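Local atomic coordinates of arginine decarboxylase (Campylobacter jejuni subsp. jejuni, PDB entry 3NZP), a protein that probably converts arginine to agmatine by decarboxylation with pyridoxal 5'-phosphate as cofactor, a step of polyamine biosynthesis. Residues 4-9 and 278-283; 119-124 and 145-151. One frame throughout, in Å; residues are numbered along the deposited sequence.

Contact 1 of 2, residues 4-9 and 278-283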
# COMPACT_ATOMS: atom_id res chain seq x y z
N TYR B 4 3.00 -15.94 -23.57
CA TYR B 4 3.12 -15.04 -22.44
C TYR B 4 3.93 -15.69 -21.31
O TYR B 4 3.71 -15.41 -20.13
CB TYR B 4 1.72 -14.64 -21.94
CG TYR B 4 0.95 -13.79 -22.93
CD1 TYR B 4 1.20 -12.42 -23.07
CD2 TYR B 4 -0.01 -14.37 -23.79
CE1 TYR B 4 0.54 -11.65 -24.03
CE2 TYR B 4 -0.67 -13.60 -24.75
CZ TYR B 4 -0.39 -12.25 -24.87
OH TYR B 4 -1.01 -11.50 -25.84
N GLY B 5 4.88 -16.54 -21.68
CA GLY B 5 5.72 -17.22 -20.71
C GLY B 5 4.95 -18.12 -19.78
O GLY B 5 5.39 -18.42 -18.67
N ILE B 6 3.79 -18.58 -20.22
CA ILE B 6 2.96 -19.43 -19.40
C ILE B 6 3.73 -20.65 -18.90
O ILE B 6 3.29 -21.34 -17.98
CB ILE B 6 1.71 -19.89 -20.17
CG1 ILE B 6 0.74 -20.63 -19.24
CG2 ILE B 6 2.13 -20.74 -21.35
CD1 ILE B 6 -0.60 -20.96 -19.86
N ASP B 7 4.88 -20.91 -19.50
CA ASP B 7 5.67 -22.06 -19.09
C ASP B 7 6.64 -21.74 -17.97
O ASP B 7 7.04 -22.62 -17.21
CB ASP B 7 6.42 -22.62 -20.30
CG ASP B 7 5.58 -23.62 -21.09
OD1 ASP B 7 6.03 -24.02 -22.19
OD2 ASP B 7 4.49 -24.01 -20.62
N ILE B 8 7.01 -20.47 -17.85
CA ILE B 8 7.93 -20.03 -16.81
C ILE B 8 7.22 -19.91 -15.47
O ILE B 8 7.48 -20.67 -14.53
CB ILE B 8 8.54 -18.68 -17.17
CG1 ILE B 8 9.19 -18.76 -18.55
CG2 ILE B 8 9.54 -18.27 -16.12
CD1 ILE B 8 9.77 -17.43 -19.03
N TRP B 9 6.30 -18.95 -15.38
CA TRP B 9 5.55 -18.70 -14.15
C TRP B 9 4.36 -19.64 -14.01
O TRP B 9 3.89 -19.89 -12.90
CB TRP B 9 5.04 -17.26 -14.10
CG TRP B 9 4.05 -16.95 -15.19
CD1 TRP B 9 4.33 -16.41 -16.41
CD2 TRP B 9 2.64 -17.24 -15.19
NE1 TRP B 9 3.19 -16.36 -17.17
CE2 TRP B 9 2.14 -16.86 -16.45
CE3 TRP B 9 1.77 -17.80 -14.25
CZ2 TRP B 9 0.79 -17.02 -16.80
CZ3 TRP B 9 0.42 -17.95 -14.60
CH2 TRP B 9 -0.05 -17.56 -15.86
N GLU B 278 8.06 -18.04 -8.65
CA GLU B 278 8.46 -17.58 -9.98
C GLU B 278 7.39 -16.67 -10.59
O GLU B 278 6.31 -17.14 -10.95
CB GLU B 278 8.70 -18.77 -10.91
CG GLU B 278 9.25 -18.32 -12.25
CD GLU B 278 10.53 -17.51 -12.07
OE1 GLU B 278 11.53 -18.07 -11.56
OE2 GLU B 278 10.53 -16.31 -12.43
N TYR B 279 7.70 -15.39 -10.70
CA TYR B 279 6.76 -14.39 -11.24
C TYR B 279 7.10 -13.97 -12.66
O TYR B 279 6.27 -13.42 -13.39
CB TYR B 279 6.76 -13.16 -10.33
CG TYR B 279 6.05 -13.35 -9.00
CD1 TYR B 279 4.66 -13.27 -8.92
CD2 TYR B 279 6.76 -13.58 -7.82
CE1 TYR B 279 4.00 -13.41 -7.70
CE2 TYR B 279 6.10 -13.73 -6.59
CZ TYR B 279 4.72 -13.64 -6.54
OH TYR B 279 4.03 -13.76 -5.34
N SER B 280 8.35 -14.21 -13.04
CA SER B 280 8.83 -13.86 -14.36
C SER B 280 8.07 -14.55 -15.48
O SER B 280 7.85 -15.76 -15.43
CB SER B 280 10.29 -14.20 -14.48
OG SER B 280 10.66 -14.19 -15.84
N GLN B 281 7.69 -13.78 -16.50
CA GLN B 281 6.98 -14.32 -17.67
C GLN B 281 7.76 -13.99 -18.94
O GLN B 281 7.23 -14.09 -20.06
CB GLN B 281 5.56 -13.74 -17.78
CG GLN B 281 5.50 -12.26 -18.17
CD GLN B 281 4.07 -11.76 -18.35
OE1 GLN B 281 3.26 -12.38 -19.03
NE2 GLN B 281 3.76 -10.61 -17.75
N PHE B 282 9.02 -13.61 -18.76
CA PHE B 282 9.90 -13.26 -19.86
C PHE B 282 11.16 -14.12 -19.83
O PHE B 282 11.82 -14.26 -18.80
CB PHE B 282 10.27 -11.78 -19.80
CG PHE B 282 9.11 -10.86 -20.02
CD1 PHE B 282 8.57 -10.71 -21.29
CD2 PHE B 282 8.53 -10.18 -18.96
CE1 PHE B 282 7.46 -9.89 -21.50
CE2 PHE B 282 7.42 -9.35 -19.16
CZ PHE B 282 6.89 -9.21 -20.44
N LYS B 283 11.47 -14.70 -20.99
CA LYS B 283 12.63 -15.56 -21.15
C LYS B 283 13.90 -14.88 -20.65
O LYS B 283 14.15 -13.70 -20.93
CB LYS B 283 12.78 -15.94 -22.63
CG LYS B 283 13.82 -17.02 -22.92
CD LYS B 283 13.85 -17.44 -24.40
CE LYS B 283 14.32 -16.31 -25.32
NZ LYS B 283 15.72 -15.87 -25.04

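Contact 2 of 2, residues 119-124 and 145-151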
# COMPACT_ATOMS: atom_id res chain seq x y z
N ALA B 119 -6.79 -18.74 13.88
CA ALA B 119 -6.08 -20.01 13.85
C ALA B 119 -6.70 -21.00 14.83
O ALA B 119 -6.92 -22.15 14.49
CB ALA B 119 -4.64 -19.79 14.18
N MSE B 120 -6.96 -20.54 16.05
CA MSE B 120 -7.54 -21.39 17.07
C MSE B 120 -8.88 -21.97 16.69
O MSE B 120 -9.33 -22.96 17.26
CB MSE B 120 -7.69 -20.62 18.36
CG MSE B 120 -6.40 -20.45 19.06
SE MSE B 120 -6.55 -19.20 20.48
CE MSE B 120 -8.00 -20.09 21.45
N ALA B 121 -9.54 -21.33 15.73
CA ALA B 121 -10.85 -21.80 15.32
C ALA B 121 -10.79 -22.73 14.11
O ALA B 121 -11.41 -23.79 14.14
CB ALA B 121 -11.75 -20.60 15.03
N TYR B 122 -10.04 -22.34 13.08
CA TYR B 122 -9.95 -23.16 11.86
C TYR B 122 -8.82 -24.19 11.76
O TYR B 122 -8.94 -25.17 11.01
CB TYR B 122 -9.92 -22.26 10.62
CG TYR B 122 -11.25 -21.60 10.36
CD1 TYR B 122 -11.64 -20.47 11.08
CD2 TYR B 122 -12.15 -22.15 9.45
CE1 TYR B 122 -12.91 -19.91 10.90
CE2 TYR B 122 -13.42 -21.60 9.27
CZ TYR B 122 -13.80 -20.49 10.00
OH TYR B 122 -15.07 -19.96 9.85
N ASN B 123 -7.73 -23.99 12.51
CA ASN B 123 -6.62 -24.94 12.48
C ASN B 123 -7.12 -26.30 12.94
O ASN B 123 -7.78 -26.40 13.97
CB ASN B 123 -5.49 -24.50 13.42
CG ASN B 123 -4.33 -25.47 13.41
OD1 ASN B 123 -3.69 -25.68 12.37
ND2 ASN B 123 -4.06 -26.09 14.55
N ASN B 124 -6.79 -27.34 12.17
CA ASN B 124 -7.20 -28.71 12.50
C ASN B 124 -6.56 -29.14 13.82
O ASN B 124 -5.37 -28.92 14.05
CB ASN B 124 -6.76 -29.70 11.41
CG ASN B 124 -7.14 -29.26 9.99
OD1 ASN B 124 -8.31 -29.20 9.63
ND2 ASN B 124 -6.12 -28.98 9.18
N ILE B 145 -4.65 -20.75 26.65
CA ILE B 145 -5.95 -21.39 26.57
C ILE B 145 -6.04 -22.24 25.32
O ILE B 145 -6.78 -23.22 25.29
CB ILE B 145 -7.19 -20.40 26.61
CG1 ILE B 145 -7.69 -20.14 25.21
CG2 ILE B 145 -6.86 -19.07 27.26
CD1 ILE B 145 -8.98 -19.43 25.29
N ALA B 146 -5.27 -21.88 24.29
CA ALA B 146 -5.26 -22.66 23.04
C ALA B 146 -4.66 -24.03 23.34
O ALA B 146 -5.00 -25.02 22.70
CB ALA B 146 -4.45 -21.93 21.98
N ALA B 147 -3.75 -24.06 24.31
CA ALA B 147 -3.11 -25.30 24.71
C ALA B 147 -4.10 -26.15 25.48
O ALA B 147 -4.24 -27.36 25.23
CB ALA B 147 -1.91 -24.99 25.59
N GLU B 148 -4.80 -25.51 26.42
CA GLU B 148 -5.79 -26.16 27.29
C GLU B 148 -6.94 -26.68 26.44
O GLU B 148 -7.60 -27.65 26.78
CB GLU B 148 -6.29 -25.15 28.32
CG GLU B 148 -5.14 -24.57 29.15
CD GLU B 148 -5.46 -23.24 29.80
OE1 GLU B 148 -6.51 -22.64 29.46
OE2 GLU B 148 -4.63 -22.78 30.64
N MSE B 149 -7.14 -26.01 25.32
CA MSE B 149 -8.20 -26.35 24.39
C MSE B 149 -7.88 -27.63 23.64
O MSE B 149 -8.73 -28.20 22.97
CB MSE B 149 -8.32 -25.20 23.40
CG MSE B 149 -9.53 -25.21 22.53
SE MSE B 149 -9.51 -23.52 21.60
CE MSE B 149 -9.78 -22.33 23.17
N GLY B 150 -6.62 -28.07 23.76
CA GLY B 150 -6.16 -29.27 23.10
C GLY B 150 -5.35 -29.06 21.83
O GLY B 150 -5.06 -30.01 21.10
N HIS B 151 -4.96 -27.81 21.57
CA HIS B 151 -4.19 -27.49 20.37
C HIS B 151 -2.70 -27.68 20.51
O HIS B 151 -2.14 -27.61 21.60
CB HIS B 151 -4.45 -26.04 19.95
CG HIS B 151 -5.48 -25.90 18.87
ND1 HIS B 151 -6.45 -24.93 18.90
CD2 HIS B 151 -5.68 -26.61 17.74
CE1 HIS B 151 -7.21 -25.04 17.82
NE2 HIS B 151 -6.76 -26.06 17.10

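Contact 1 of 2, residues 4-9 and 278-283
Ile8 drives its side chain into the 278-283 loop, and its rotamer decides what it meets. With chi1 in m and chi2 in t, Ile8 CG2 lies 3.1 Å from Ser280 O and 3.9 Å from Glu278 CG, while Ile8 CD1 extends along the main chain to 3.7 Å from Phe282 C. Trp9 takes the p rotamer, which folds its indole back over its own segment: NE1 donates to Tyr4 O at 3.2 Å, and the turn between is held by Ile8 N to Gly5 O at 2.7 Å. On the other loop, Gln281, also p in chi1, presents its CB at 3.2 Å from Trp9 CD1, and Ser280 O lies at the indole edge. The 278-283 loop follows strand 268-272, the seventh strand of the TIM-like barrel that carries the cofactor in these fold-type III decarboxylases; the contact thus ties the N-terminal segment to that barrel. Beyond it, Trp9 packs on Pro461 and on Met463 of strand 462-464, and its ring meets that of Phe514. Gly5, at positive phi, passes so close that its CA makes a CH···O contact of 3.5 Å with Gln281 O; a CB here would clash with that oxygen. Glu278, t then p, curls its carboxylate back, so that OE2 accepts from Ser280 N at 3.1 Å and also from Ser287 N. Tyr279 turns away from residues 4-9, and its OH bonds to Arg323, a residue that binds pyridoxal phosphate. Tyr4 leaves its backbone sideways and, in m, carries its ring off to hydrogen-bond through OH to Phe498 O.

Contact 2 of 2, residues 119-124 and 145-151
Each segment is the last turn of a helix and the start of the loop beyond, and the backbones come nearest at Met120 and Ala146 (CA atoms 6.5 Å apart). Helix 113-122 closes with Asn123 N bonded to Ala119 O at 2.8 Å, before Asn123 leaves helical angles. Helix 137-148 finishes in a Schellman motif: Gly150 has positive phi, His151 N reaches Ala146 O at 3.0 Å and Gly150 N reaches Ala147 O at 2.9 Å. These are successive outer helices of the barrel, each leading into the next parallel strand, 128-131 and 152-157. Between them lies the selenomethionine Met120, whose SE is 3.8 Å from Ala146 CB and whose CE is 3.8 Å from Ile145 CG1 and 3.3 Å from CE of selenomethionine Met149. His151 aims its ring edge at the end of the first helix: NE2 gives a weak hydrogen bond to Asn123 O (3.3 Å), and CE1 lies 3.0 Å from Met120 O. The Asn123 amide bonds through ND2 to Ala127 O. Arg577 of the second subunit packs on His151 and donates to Met120 O, while Glu148 O bonds to Ser581 of that subunit, placing the helix ends at the dimer interface.

In the fold
Both contacts involve the cofactor-binding barrel, but different sides of it, with centres about 40 Å apart and nearest atoms about 22 Å apart. Contact 1 is partly buried and joins two irregular loops 269 residues apart, the N-terminal segment and the loop after strand 268-272; contact 2, nested within that long span, is a buried pairing of consecutive barrel helices. The chemistry differs accordingly: in contact 1 side chains pack largely against main chain and clear polar bonds stay within a loop or lead elsewhere in the chain, whereas contact 2 combines apolar packing with a weak bond at the helix ends. Contact 2 meets the second subunit; contact 1 touches none, but Tyr279 reaches a cofactor-binding residue.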